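Long-range contact in MaoC-like dehydratase (Phytophthora Capsici, PDB 3KH8), which probably catalyses the reversible hydration of enoyl-CoA substrates, as a hot-dog-fold lyase of the MaoC-like dehydratase and hydratase 2 family: residues F81-V89 with Q128-P138. Residues are numbered along the deposited sequence; the frame is centred on the assembly and turned at random.
Sequences FSAFPLYPV and QSVEILRPLDP
One ordered water bridges Ala-83 and Leu-136. It accepts from Ala-83 N at 2.9 Å and donates to Leu-136 O at 2.7 Å. No direct hydrogen bond joins 81-89 to 128-138; the rest is van der Waals contact, mostly between apolar side chains. Beside the water, Ala-83 CB lies 4.0 Å from Leu-136 CB. The Leu-136 side chain runs on into the turn, where its CD1 meets the ring of Tyr-87 at the edge, 3.7 Å from CD2. The same methyl, Leu-136 CD1, lies 3.9 Å from Pro-88 CD. Tyr-87 also packs edge-to-face with Tyr-62 of helix 56-65. In this hot dog fold the type I turn 84-87 and the 3-10 start at 87-89 lie over the end of strand 123-132. Val-130 and Ile-132 point from that strand toward the turn. Ile-132 CD1 sits 3.5 Å from Pro-85 O. Val-130 CG2, anti to its carbonyl carbon, touches Leu-86 CD1 and presses tightly on Val-89 CG1 at 3.3 Å. At the far end, Pro-138 O lies in the plane of the Phe-81 ring, 3.3 Å from CE2. That oxygen also accepts a hydrogen bond from Gln-56 NE2.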
loop_
_atom_site.group_PDB
_atom_site.type_symbol
_atom_site.label_atom_id
_atom_site.label_comp_id
_atom_site.label_asym_id
_atom_site.label_seq_id
_atom_site.Cartn_x
_atom_site.Cartn_y
_atom_site.Cartn_z
ATOM N N PHE A 81 4.401 -17.665 -4.989
ATOM C CA PHE A 81 3.737 -16.592 -4.241
ATOM C C PHE A 81 3.358 -17.061 -2.839
ATOM O O PHE A 81 2.779 -18.135 -2.668
ATOM C CB PHE A 81 2.515 -16.018 -4.968
ATOM C CG PHE A 81 1.807 -14.940 -4.182
ATOM C CD1 PHE A 81 2.406 -13.690 -3.991
ATOM C CD2 PHE A 81 0.565 -15.182 -3.603
ATOM C CE1 PHE A 81 1.767 -12.691 -3.248
ATOM C CE2 PHE A 81 -0.084 -14.190 -2.856
ATOM C CZ PHE A 81 0.518 -12.943 -2.679
ATOM N N SER A 82 3.717 -16.255 -1.843
ATOM C CA SER A 82 3.513 -16.601 -0.443
ATOM C C SER A 82 3.168 -15.355 0.361
ATOM O O SER A 82 3.519 -14.236 -0.027
ATOM C CB SER A 82 4.787 -17.226 0.142
ATOM O OG SER A 82 5.204 -18.372 -0.589
ATOM N N ALA A 83 2.482 -15.552 1.484
ATOM C CA ALA A 83 2.369 -14.497 2.489
ATOM C C ALA A 83 3.762 -14.276 3.060
ATOM O O ALA A 83 4.524 -15.240 3.223
ATOM C CB ALA A 83 1.412 -14.916 3.593
ATOM N N PHE A 84 4.119 -13.032 3.364
ATOM C CA PHE A 84 5.352 -12.830 4.122
ATOM C C PHE A 84 5.164 -13.393 5.536
ATOM O O PHE A 84 4.140 -13.130 6.169
ATOM C CB PHE A 84 5.827 -11.374 4.153
ATOM C CG PHE A 84 7.231 -11.236 4.670
ATOM C CD1 PHE A 84 8.317 -11.455 3.825
ATOM C CD2 PHE A 84 7.468 -10.961 6.011
ATOM C CE1 PHE A 84 9.622 -11.371 4.305
ATOM C CE2 PHE A 84 8.769 -10.873 6.504
ATOM C CZ PHE A 84 9.845 -11.080 5.653
ATOM N N PRO A 85 6.137 -14.192 6.023
ATOM C CA PRO A 85 5.937 -14.967 7.256
ATOM C C PRO A 85 5.564 -14.177 8.515
ATOM O O PRO A 85 4.925 -14.733 9.411
ATOM C CB PRO A 85 7.281 -15.677 7.438
ATOM C CG PRO A 85 7.766 -15.865 6.053
ATOM C CD PRO A 85 7.399 -14.574 5.359
ATOM N N LEU A 86 5.948 -12.906 8.586
ATOM C CA LEU A 86 5.623 -12.080 9.749
ATOM C C LEU A 86 4.197 -11.509 9.724
ATOM O O LEU A 86 3.739 -10.948 10.723
ATOM C CB LEU A 86 6.639 -10.940 9.914
ATOM C CG LEU A 86 6.713 -10.297 11.309
ATOM C CD1 LEU A 86 7.397 -11.235 12.308
ATOM C CD2 LEU A 86 7.426 -8.952 11.262
ATOM N N TYR A 87 3.494 -11.649 8.599
ATOM C CA TYR A 87 2.171 -11.018 8.458
ATOM C C TYR A 87 1.173 -11.239 9.618
ATOM O O TYR A 87 0.454 -10.306 9.975
ATOM C CB TYR A 87 1.519 -11.321 7.091
ATOM C CG TYR A 87 0.147 -10.691 6.954
ATOM C CD1 TYR A 87 0.002 -9.308 6.869
ATOM C CD2 TYR A 87 -1.007 -11.474 6.942
ATOM C CE1 TYR A 87 -1.262 -8.715 6.761
ATOM C CE2 TYR A 87 -2.273 -10.893 6.837
ATOM C CZ TYR A 87 -2.389 -9.518 6.745
ATOM O OH TYR A 87 -3.629 -8.938 6.643
ATOM N N PRO A 88 1.129 -12.450 10.222
ATOM C CA PRO A 88 0.191 -12.646 11.341
ATOM C C PRO A 88 0.195 -11.570 12.445
ATOM O O PRO A 88 -0.838 -11.366 13.078
ATOM C CB PRO A 88 0.607 -14.008 11.899
ATOM C CG PRO A 88 1.056 -14.747 10.703
ATOM C CD PRO A 88 1.763 -13.728 9.839
ATOM N N VAL A 89 1.315 -10.869 12.657
ATOM C CA VAL A 89 1.364 -9.781 13.652
ATOM C C VAL A 89 0.350 -8.664 13.390
ATOM O O VAL A 89 -0.012 -7.925 14.306
ATOM C CB VAL A 89 2.782 -9.138 13.814
ATOM C CG1 VAL A 89 3.807 -10.190 14.174
ATOM C CG2 VAL A 89 3.207 -8.351 12.563
ATOM N N GLN A 128 8.334 -8.553 20.998
ATOM C CA GLN A 128 7.465 -9.317 20.108
ATOM C C GLN A 128 8.053 -10.684 19.780
ATOM O O GLN A 128 9.232 -10.801 19.444
ATOM C CB GLN A 128 7.180 -8.549 18.810
ATOM C CG GLN A 128 6.131 -9.217 17.910
ATOM C CD GLN A 128 4.752 -9.234 18.547
ATOM O OE1 GLN A 128 4.269 -8.209 19.021
ATOM N NE2 GLN A 128 4.122 -10.402 18.573
ATOM N N SER A 129 7.213 -11.706 19.878
ATOM C CA SER A 129 7.571 -13.053 19.475
ATOM C C SER A 129 6.539 -13.571 18.480
ATOM O O SER A 129 5.336 -13.355 18.656
ATOM C CB SER A 129 7.635 -13.976 20.691
ATOM O OG SER A 129 7.885 -15.308 20.289
ATOM N N VAL A 130 7.023 -14.237 17.434
ATOM C CA VAL A 130 6.170 -14.858 16.425
ATOM C C VAL A 130 6.644 -16.283 16.172
ATOM O O VAL A 130 7.800 -16.504 15.808
ATOM C CB VAL A 130 6.163 -14.058 15.094
ATOM C CG1 VAL A 130 5.282 -14.739 14.054
ATOM C CG2 VAL A 130 5.682 -12.634 15.327
ATOM N N GLU A 131 5.749 -17.242 16.385
ATOM C CA GLU A 131 6.023 -18.640 16.094
ATOM C C GLU A 131 5.056 -19.141 15.027
ATOM O O GLU A 131 3.839 -19.081 15.210
ATOM C CB GLU A 131 5.908 -19.496 17.361
ATOM C CG GLU A 131 6.345 -20.940 17.151
ATOM C CD GLU A 131 6.109 -21.830 18.362
ATOM O OE1 GLU A 131 5.700 -21.319 19.432
ATOM O OE2 GLU A 131 6.340 -23.052 18.234
ATOM N N ILE A 132 5.604 -19.631 13.916
ATOM C CA ILE A 132 4.784 -20.076 12.791
ATOM C C ILE A 132 4.666 -21.602 12.783
ATOM O O ILE A 132 5.651 -22.311 12.562
ATOM C CB ILE A 132 5.329 -19.557 11.430
ATOM C CG1 ILE A 132 5.561 -18.036 11.465
ATOM C CG2 ILE A 132 4.398 -19.957 10.274
ATOM C CD1 ILE A 132 4.304 -17.198 11.782
ATOM N N LEU A 133 3.457 -22.090 13.042
ATOM C CA LEU A 133 3.168 -23.522 13.000
ATOM C C LEU A 133 2.910 -23.985 11.566
ATOM O O LEU A 133 3.371 -25.050 11.158
ATOM C CB LEU A 133 1.971 -23.867 13.900
ATOM C CG LEU A 133 2.061 -23.777 15.435
ATOM C CD1 LEU A 133 3.391 -24.292 15.988
ATOM C CD2 LEU A 133 1.751 -22.369 15.966
ATOM N N ARG A 134 2.163 -23.177 10.814
ATOM C CA ARG A 134 1.881 -23.424 9.402
ATOM C C ARG A 134 1.830 -22.081 8.680
ATOM O O ARG A 134 1.231 -21.139 9.192
ATOM C CB ARG A 134 0.534 -24.135 9.226
ATOM C CG ARG A 134 0.522 -25.606 9.620
ATOM C CD ARG A 134 -0.746 -26.321 9.141
ATOM N NE ARG A 134 -1.923 -25.996 9.949
ATOM C CZ ARG A 134 -3.014 -25.388 9.488
ATOM N NH1 ARG A 134 -3.098 -25.025 8.214
ATOM N NH2 ARG A 134 -4.030 -25.146 10.305
ATOM N N PRO A 135 2.450 -21.987 7.491
ATOM C CA PRO A 135 2.361 -20.737 6.730
ATOM C C PRO A 135 0.914 -20.435 6.337
ATOM O O PRO A 135 0.099 -21.354 6.202
ATOM C CB PRO A 135 3.211 -21.019 5.484
ATOM C CG PRO A 135 4.105 -22.163 5.875
ATOM C CD PRO A 135 3.265 -22.996 6.790
ATOM N N LEU A 136 0.597 -19.151 6.192
ATOM C CA LEU A 136 -0.743 -18.737 5.795
ATOM C C LEU A 136 -1.039 -19.131 4.353
ATOM O O LEU A 136 -0.144 -19.130 3.508
ATOM C CB LEU A 136 -0.912 -17.222 5.966
ATOM C CG LEU A 136 -0.851 -16.642 7.380
ATOM C CD1 LEU A 136 -0.798 -15.122 7.310
ATOM C CD2 LEU A 136 -2.028 -17.108 8.233
ATOM N N ASP A 137 -2.299 -19.477 4.091
ATOM C CA ASP A 137 -2.790 -19.718 2.734
ATOM C C ASP A 137 -2.635 -18.420 1.937
ATOM O O ASP A 137 -3.241 -17.408 2.289
ATOM C CB ASP A 137 -4.264 -20.146 2.792
ATOM C CG ASP A 137 -4.818 -20.589 1.440
ATOM O OD1 ASP A 137 -4.252 -20.245 0.377
ATOM O OD2 ASP A 137 -5.851 -21.291 1.447
ATOM N N PRO A 138 -1.809 -18.437 0.871
ATOM C CA PRO A 138 -1.565 -17.196 0.126
ATOM C C PRO A 138 -2.736 -16.730 -0.752
ATOM O O PRO A 138 -2.669 -15.644 -1.326
ATOM C CB PRO A 138 -0.338 -17.531 -0.731
ATOM C CG PRO A 138 -0.346 -19.009 -0.860
ATOM C CD PRO A 138 -0.991 -19.559 0.373
HETATM O O HOH W 1 2.223 -18.236 2.620
#